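Local coordinates for effector protein MavE (Legionella pneumophila subsp. pneumophila, PDB 6PIR), which acts as a virulence effector required for endoplasmic reticulum-mediated remodelling of the Legionella-containing vacuole and for evasion of lysosomes, at residues 16-19 / 20-24; 114-117 / 118-121. One frame throughout, in Å; residues are numbered along the deposited sequence.

In the fold
Contact 1 (16-19 / 20-24) comes first along the chain, at the C-terminal end of helix 5-21, where the backbone turns off toward helix 26-36. Contact 2 (114-117 / 118-121) lies far downstream, at the start of helix 115-134. Each is local to one continuous stretch, so neither closes a long loop, and they follow in series without nesting or crossing. Their centres are nevertheless about 10 Å apart, and they touch: Leu-22 O probably accepts a hydrogen bond from Arg-120 NH1, while Leu-22 CD2 packs on Leu-116 CD1. The turn that follows helix 5-21 is thereby tied to the beginning of helix 115-134 in the strand-free helical portion that precedes MavE's C-terminal transmembrane helix.

Contact 1 (16-19 / 20-24); sequences MFLE and TILSV
With chi1 of -61°, Thr-20 sets OG1 beside its own backbone N and swings it back over the preceding turn to Met-16; Ser-23, at -67°, does the same with OG toward Glu-19. Both hydroxyls donate to the carbonyl four residues earlier. Thr-20 OG1 lies 2.8 Å from Met-16 O and stands above the carbonyl plane, 38° out of it. From the opposite face of that plane, Thr-20 N donates to Met-16 O at 3.0 Å. Met-16 O is therefore gripped by two donors of one residue, and the threonine hydroxyl is satisfied within its own helix. Ser-23 OG makes a short bond of 2.6 Å to Glu-19 O. Along the backbone, Ile-21 N and Leu-22 N donate to Phe-17 O and Leu-18 O, Ser-23 N bonds to Thr-20 O, and a type I turn spans Ile-21 to Val-24. The serine hydroxyl thus takes up the carbonyl of Glu-19 alongside this turn. On another side, Leu-18 and Leu-22 cross obliquely, CD1 meeting CD1 at 3.6 Å, and Leu-22 CG also rests on Leu-18 O at 3.2 Å. Ile-21 lays CG1 against Phe-17 O at 3.1 Å, packing the branch closely on the backbone of the turn before. The Glu-19 carboxylate reaches out of the stretch to a salt bridge with Arg-127 and a hydrogen bond from Ser-123. These partners belong to helix 115-134, where Leu-22 packs on Leu-116 and Val-119; Leu-18 and Ile-21 meet Ala-68 of helix 59-77, and Ile-21 additionally touches Asp-29 and Ile-32 of helix 26-36.

Contact 2 (114-117 / 118-121); sequences NRLK and SVRE
Lys-117 and Arg-120 meet in the first turns of helix 115-134, which opens with an Asn N-cap: Asn-114 OD1 accepts from Lys-117 N at 3.1 Å. The amide approaches from above the plane of the Asn-114 side-chain carbonyl, 58° out of it. The backbone carbonyl of the same Asn-114 accepts through O from Ser-118 N at 3.3 Å, and Val-119 N, Arg-120 N and Glu-121 N continue the ladder. The Lys-117 chain leaves the helix with CG opposite its backbone N (chi1 -178°) and bends at chi3, while Arg-120 bends at its own chi3 (79°) to turn its guanidinium back across the lysine chain. The two chains meet at an angle, with Lys-117 CG over one face of the guanidinium and 3.7 Å from Arg-120 NH2. Contact is thus between lysine methylenes and the flat cation; the charged Lys-117 NZ stays 5.1 Å from Arg-120 NH2. Arg-120 NH1 is held elsewhere, by Leu-22 O, just after helix 5-21, which probably helps to fix the group's orientation. Ser-118 OG bonds to Asp-111 N in the preceding loop. Glu-121 lies alongside Lys-117, pointing the same way, but as a packing neighbour: its OE2 comes 3.7 Å from Lys-117 CG, yet 6.2 Å from Lys-117 NZ.

Contact 1 (16-19 / 20-24)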
loop_
_atom_site.group_PDB
_atom_site.type_symbol
_atom_site.label_atom_id
_atom_site.label_comp_id
_atom_site.label_asym_id
_atom_site.label_seq_id
_atom_site.Cartn_x
_atom_site.Cartn_y
_atom_site.Cartn_z
ATOM N N MET A 16 1.962 -7.008 -0.405
ATOM C CA MET A 16 2.857 -7.833 0.402
ATOM C C MET A 16 3.629 -6.987 1.416
ATOM O O MET A 16 3.703 -7.333 2.605
ATOM C CB MET A 16 3.798 -8.615 -0.506
ATOM C CG MET A 16 5.182 -8.850 0.098
ATOM S SD MET A 16 6.261 -9.186 -1.261
ATOM C CE MET A 16 6.854 -7.550 -1.589
ATOM N N PHE A 17 4.212 -5.862 0.973
ATOM C CA PHE A 17 4.937 -5.023 1.922
ATOM C C PHE A 17 4.005 -4.394 2.951
ATOM O O PHE A 17 4.381 -4.260 4.117
ATOM C CB PHE A 17 5.709 -3.929 1.224
ATOM C CG PHE A 17 7.007 -4.380 0.644
ATOM C CD1 PHE A 17 7.982 -4.969 1.455
ATOM C CD2 PHE A 17 7.247 -4.243 -0.699
ATOM C CE1 PHE A 17 9.182 -5.383 0.916
ATOM C CE2 PHE A 17 8.476 -4.626 -1.231
ATOM C CZ PHE A 17 9.434 -5.209 -0.405
ATOM N N LEU A 18 2.806 -3.962 2.528
ATOM C CA LEU A 18 1.816 -3.433 3.462
ATOM C C LEU A 18 1.523 -4.438 4.566
ATOM O O LEU A 18 1.519 -4.104 5.759
ATOM C CB LEU A 18 0.517 -3.081 2.714
ATOM C CG LEU A 18 -0.639 -2.584 3.605
ATOM C CD1 LEU A 18 -0.335 -1.288 4.362
ATOM C CD2 LEU A 18 -1.952 -2.430 2.741
ATOM N N GLU A 19 1.243 -5.686 4.187
ATOM C CA GLU A 19 0.924 -6.706 5.186
ATOM C C GLU A 19 2.119 -6.973 6.095
ATOM O O GLU A 19 1.952 -7.184 7.302
ATOM C CB GLU A 19 0.491 -8.010 4.510
ATOM C CG GLU A 19 -0.853 -7.956 3.820
ATOM C CD GLU A 19 -0.986 -9.081 2.778
ATOM O OE1 GLU A 19 -0.609 -10.217 3.123
ATOM O OE2 GLU A 19 -1.365 -8.798 1.607
ATOM N N THR A 20 3.323 -7.015 5.516
ATOM C CA THR A 20 4.540 -7.240 6.295
ATOM C C THR A 20 4.735 -6.132 7.339
ATOM O O THR A 20 4.941 -6.403 8.534
ATOM C CB THR A 20 5.728 -7.337 5.325
ATOM O OG1 THR A 20 5.554 -8.452 4.422
ATOM C CG2 THR A 20 7.071 -7.515 6.051
ATOM N N ILE A 21 4.606 -4.874 6.913
ATOM C CA ILE A 21 4.779 -3.743 7.818
ATOM C C ILE A 21 3.719 -3.796 8.911
ATOM O O ILE A 21 4.016 -3.616 10.097
ATOM C CB ILE A 21 4.736 -2.424 7.024
ATOM C CG1 ILE A 21 5.924 -2.367 6.060
ATOM C CG2 ILE A 21 4.783 -1.195 7.978
ATOM C CD1 ILE A 21 5.806 -1.248 5.013
ATOM N N LEU A 22 2.484 -4.135 8.544
ATOM C CA LEU A 22 1.431 -4.236 9.548
ATOM C C LEU A 22 1.535 -5.504 10.398
ATOM O O LEU A 22 0.741 -5.685 11.321
ATOM C CB LEU A 22 0.061 -4.168 8.860
ATOM C CG LEU A 22 -0.144 -2.817 8.162
ATOM C CD1 LEU A 22 -1.482 -2.755 7.422
ATOM C CD2 LEU A 22 0.030 -1.649 9.170
ATOM N N SER A 23 2.463 -6.395 10.102
ATOM C CA SER A 23 2.586 -7.629 10.861
ATOM C C SER A 23 3.705 -7.613 11.892
ATOM O O SER A 23 3.898 -8.623 12.581
ATOM C CB SER A 23 2.782 -8.801 9.917
ATOM O OG SER A 23 1.617 -9.012 9.138
ATOM N N VAL A 24 4.478 -6.533 11.991
ATOM C CA VAL A 24 5.613 -6.468 12.915
ATOM C C VAL A 24 5.419 -5.302 13.878
ATOM O O VAL A 24 4.565 -4.431 13.683
ATOM C CB VAL A 24 6.948 -6.350 12.172
ATOM C CG1 VAL A 24 7.148 -7.576 11.233
ATOM C CG2 VAL A 24 6.964 -5.061 11.366
#

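Contact 2 (114-117 / 118-121)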
loop_
_atom_site.group_PDB
_atom_site.type_symbol
_atom_site.label_atom_id
_atom_site.label_comp_id
_atom_site.label_asym_id
_atom_site.label_seq_id
_atom_site.Cartn_x
_atom_site.Cartn_y
_atom_site.Cartn_z
ATOM N N ASN A 114 -9.306 -3.313 16.114
ATOM C CA ASN A 114 -7.960 -3.404 15.569
ATOM C C ASN A 114 -8.031 -3.205 14.067
ATOM O O ASN A 114 -7.997 -4.173 13.303
ATOM C CB ASN A 114 -7.317 -4.737 15.933
ATOM C CG ASN A 114 -5.838 -4.774 15.616
ATOM O OD1 ASN A 114 -5.336 -4.011 14.780
ATOM N ND2 ASN A 114 -5.138 -5.699 16.251
ATOM N N ARG A 115 -8.139 -1.946 13.647
ATOM C CA ARG A 115 -8.375 -1.646 12.238
ATOM C C ARG A 115 -7.233 -2.103 11.350
ATOM O O ARG A 115 -7.457 -2.479 10.192
ATOM C CB ARG A 115 -8.589 -0.153 12.060
ATOM C CG ARG A 115 -9.815 0.388 12.742
ATOM C CD ARG A 115 -10.210 1.709 12.106
ATOM N NE ARG A 115 -11.265 2.403 12.839
ATOM C CZ ARG A 115 -12.561 2.124 12.747
ATOM N NH1 ARG A 115 -12.969 1.132 11.972
ATOM N NH2 ARG A 115 -13.455 2.832 13.442
ATOM N N LEU A 116 -5.997 -2.034 11.848
ATOM C CA LEU A 116 -4.871 -2.418 11.010
ATOM C C LEU A 116 -4.815 -3.921 10.821
ATOM O O LEU A 116 -4.372 -4.386 9.760
ATOM C CB LEU A 116 -3.579 -1.876 11.616
ATOM C CG LEU A 116 -3.283 -0.388 11.288
ATOM C CD1 LEU A 116 -3.281 -0.044 9.786
ATOM C CD2 LEU A 116 -4.218 0.567 11.986
ATOM N N LYS A 117 -5.298 -4.692 11.803
ATOM C CA LYS A 117 -5.440 -6.126 11.574
ATOM C C LYS A 117 -6.431 -6.364 10.437
ATOM O O LYS A 117 -6.213 -7.225 9.560
ATOM C CB LYS A 117 -5.866 -6.819 12.880
ATOM C CG LYS A 117 -5.998 -8.355 12.785
ATOM C CD LYS A 117 -6.446 -9.014 14.118
ATOM C CE LYS A 117 -5.447 -8.843 15.271
ATOM N NZ LYS A 117 -5.857 -9.679 16.481
ATOM N N SER A 118 -7.510 -5.577 10.403
ATOM C CA SER A 118 -8.476 -5.722 9.302
ATOM C C SER A 118 -7.863 -5.339 7.975
ATOM O O SER A 118 -8.135 -5.985 6.958
ATOM C CB SER A 118 -9.725 -4.886 9.549
ATOM O OG SER A 118 -10.478 -5.369 10.642
ATOM N N VAL A 119 -7.068 -4.261 7.952
ATOM C CA VAL A 119 -6.395 -3.865 6.724
ATOM C C VAL A 119 -5.504 -4.992 6.249
ATOM O O VAL A 119 -5.502 -5.345 5.072
ATOM C CB VAL A 119 -5.590 -2.569 6.921
ATOM C CG1 VAL A 119 -4.756 -2.307 5.660
ATOM C CG2 VAL A 119 -6.537 -1.412 7.215
ATOM N N ARG A 120 -4.721 -5.559 7.167
ATOM C CA ARG A 120 -3.870 -6.691 6.852
ATOM C C ARG A 120 -4.673 -7.791 6.168
ATOM O O ARG A 120 -4.251 -8.324 5.138
ATOM C CB ARG A 120 -3.232 -7.192 8.143
ATOM C CG ARG A 120 -2.011 -8.066 8.029
ATOM C CD ARG A 120 -1.326 -8.038 9.417
ATOM N NE ARG A 120 -1.951 -8.908 10.416
ATOM C CZ ARG A 120 -1.914 -8.689 11.735
ATOM N NH1 ARG A 120 -1.303 -7.616 12.220
ATOM N NH2 ARG A 120 -2.510 -9.535 12.581
ATOM N N GLU A 121 -5.855 -8.120 6.717
ATOM C CA GLU A 121 -6.632 -9.235 6.170
ATOM C C GLU A 121 -7.299 -8.874 4.842
ATOM O O GLU A 121 -7.304 -9.685 3.907
ATOM C CB GLU A 121 -7.614 -9.723 7.220
ATOM C CG GLU A 121 -6.846 -10.414 8.351
ATOM C CD GLU A 121 -7.645 -10.465 9.632
ATOM O OE1 GLU A 121 -8.731 -9.847 9.632
ATOM O OE2 GLU A 121 -7.188 -11.094 10.623
#